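Local structure of trimethylamine-N-oxide reductase (Haemophilus influenzae, 7L5I) at residues Lys316-Ala321 with Glu330-Leu335. The protein probably reduces S- or N-oxides at a molybdenum centre carried by two guanosine dinucleotide pterin cofactors. Residues are numbered along the deposited sequence; the frame is centred on the assembly and turned at random.
Sequences KTAEWA and ETIKQL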
# COMPACT_ATOMS: atom_id res chain seq x y z
N LYS A 316 0.75 4.00 33.49
CA LYS A 316 0.27 4.44 32.18
C LYS A 316 -1.25 4.68 32.21
O LYS A 316 -2.03 4.05 31.50
CB LYS A 316 0.64 3.41 31.11
CG LYS A 316 2.12 3.02 31.08
CD LYS A 316 3.04 4.25 31.01
CE LYS A 316 4.51 3.84 30.95
NZ LYS A 316 4.96 3.06 32.15
N THR A 317 -1.65 5.63 33.06
CA THR A 317 -3.04 5.90 33.33
C THR A 317 -3.71 6.58 32.14
O THR A 317 -3.06 7.13 31.25
CB THR A 317 -3.18 6.81 34.55
OG1 THR A 317 -2.54 8.06 34.23
CG2 THR A 317 -2.49 6.20 35.74
N ALA A 318 -5.04 6.59 32.18
CA ALA A 318 -5.81 7.37 31.22
C ALA A 318 -5.39 8.84 31.25
O ALA A 318 -5.33 9.49 30.20
CB ALA A 318 -7.31 7.23 31.49
N GLU A 319 -5.10 9.38 32.44
CA GLU A 319 -4.66 10.77 32.53
C GLU A 319 -3.29 10.99 31.90
O GLU A 319 -3.07 12.00 31.21
CB GLU A 319 -4.66 11.20 34.01
CG GLU A 319 -6.05 11.29 34.62
CD GLU A 319 -6.72 9.94 34.92
OE1 GLU A 319 -7.97 9.93 35.04
OE2 GLU A 319 -6.04 8.90 35.04
N TRP A 320 -2.35 10.07 32.12
CA TRP A 320 -1.04 10.14 31.48
C TRP A 320 -1.20 10.08 29.97
O TRP A 320 -0.54 10.83 29.22
CB TRP A 320 -0.16 9.00 31.98
CG TRP A 320 1.07 8.74 31.16
CD1 TRP A 320 2.31 9.31 31.32
CD2 TRP A 320 1.19 7.83 30.06
NE1 TRP A 320 3.18 8.83 30.38
CE2 TRP A 320 2.52 7.92 29.60
CE3 TRP A 320 0.29 6.97 29.42
CZ2 TRP A 320 2.97 7.17 28.51
CZ3 TRP A 320 0.76 6.22 28.35
CH2 TRP A 320 2.07 6.35 27.90
N ALA A 321 -2.08 9.20 29.49
CA ALA A 321 -2.25 9.02 28.06
C ALA A 321 -2.92 10.22 27.42
O ALA A 321 -2.56 10.62 26.31
CB ALA A 321 -3.08 7.76 27.78
N GLU A 330 -11.56 10.91 30.43
CA GLU A 330 -12.84 10.24 30.67
C GLU A 330 -13.31 9.48 29.43
O GLU A 330 -14.02 8.48 29.56
CB GLU A 330 -13.92 11.23 31.12
CG GLU A 330 -15.27 10.58 31.49
CD GLU A 330 -15.15 9.38 32.44
OE1 GLU A 330 -15.55 8.25 32.05
OE2 GLU A 330 -14.65 9.58 33.58
N THR A 331 -12.94 9.94 28.23
CA THR A 331 -13.26 9.21 27.01
C THR A 331 -12.44 7.93 26.89
O THR A 331 -12.98 6.89 26.49
CB THR A 331 -13.03 10.13 25.81
OG1 THR A 331 -13.93 11.24 25.91
CG2 THR A 331 -13.22 9.39 24.49
N ILE A 332 -11.15 8.00 27.24
CA ILE A 332 -10.31 6.80 27.30
C ILE A 332 -10.94 5.77 28.23
O ILE A 332 -11.04 4.58 27.90
CB ILE A 332 -8.89 7.18 27.75
CG1 ILE A 332 -8.24 8.15 26.76
CG2 ILE A 332 -8.01 5.95 27.97
CD1 ILE A 332 -6.79 8.50 27.08
N LYS A 333 -11.34 6.20 29.43
CA LYS A 333 -11.93 5.25 30.36
C LYS A 333 -13.23 4.69 29.82
O LYS A 333 -13.54 3.52 30.02
CB LYS A 333 -12.16 5.93 31.72
CG LYS A 333 -10.90 6.32 32.40
CD LYS A 333 -11.19 6.88 33.78
CE LYS A 333 -9.92 7.34 34.48
NZ LYS A 333 -10.25 8.11 35.72
N GLN A 334 -14.01 5.50 29.11
CA GLN A 334 -15.29 5.02 28.61
C GLN A 334 -15.11 4.04 27.45
O GLN A 334 -15.87 3.07 27.33
CB GLN A 334 -16.16 6.21 28.21
CG GLN A 334 -17.63 5.84 28.03
CD GLN A 334 -18.17 5.00 29.19
OE1 GLN A 334 -18.80 3.96 28.98
NE2 GLN A 334 -17.90 5.44 30.42
N LEU A 335 -14.10 4.27 26.60
CA LEU A 335 -13.77 3.28 25.58
C LEU A 335 -13.43 1.95 26.23
O LEU A 335 -13.92 0.89 25.80
CB LEU A 335 -12.59 3.76 24.73
CG LEU A 335 -12.88 4.94 23.81
CD1 LEU A 335 -11.56 5.46 23.22
CD2 LEU A 335 -13.87 4.54 22.73
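Lys333 lies along the outer side of the seam between helices 318-325 and 329-341, and its chain serves two purposes on the way to its tip. With CG anti to the carbonyl carbon (chi1 -66°), the chain turns from CB onto Ala318, and CG rests 3.8 Å from Ala318 CB. From there the chain runs out straight through CD to CE, which passes 4.0 Å from Ala318 CB and also comes up beside the carboxylate of Glu319. The ammonium group at the end forms a salt bridge, NZ lying 3.0 Å from Glu319 OE1 on the syn side of that oxygen. Glu319 reaches it by bending at chi2 (74°), and the two side chains cross nearly at right angles. A long lysine suits this place because its methylenes cover an apolar neighbour while its charge stays at the exposed margin, where an acid can meet it.

Beneath this pair the side chains that meet are apolar. Ile332 spreads its branches over two residues one helical turn apart: CG2 packs on Ala318 CB at 3.8 Å, while CD1 lies against the backbone oxygen Ala318 O (3.6 Å) as well as the methyl Ala321 CB (3.8 Å). The small alanines let the helices approach closely, with the CA atoms of Ala318 and Ile332 6.0 Å apart. Helix 271-284 closes the seam further, its Leu274 touching Ile332 and its Thr281 both Ala318 and Lys333.

The first helix is started by Thr317, whose OG1 accepts from Trp320 N at 2.9 Å, an N-cap bond that satisfies an amide of the first turn. Two consecutive helices, joined by a short connection and packed through alanine and isoleucine with a salt bridge at the rim, form a helix-loop-helix pair within the molybdopterin oxidoreductase family region, at the periphery of the chain.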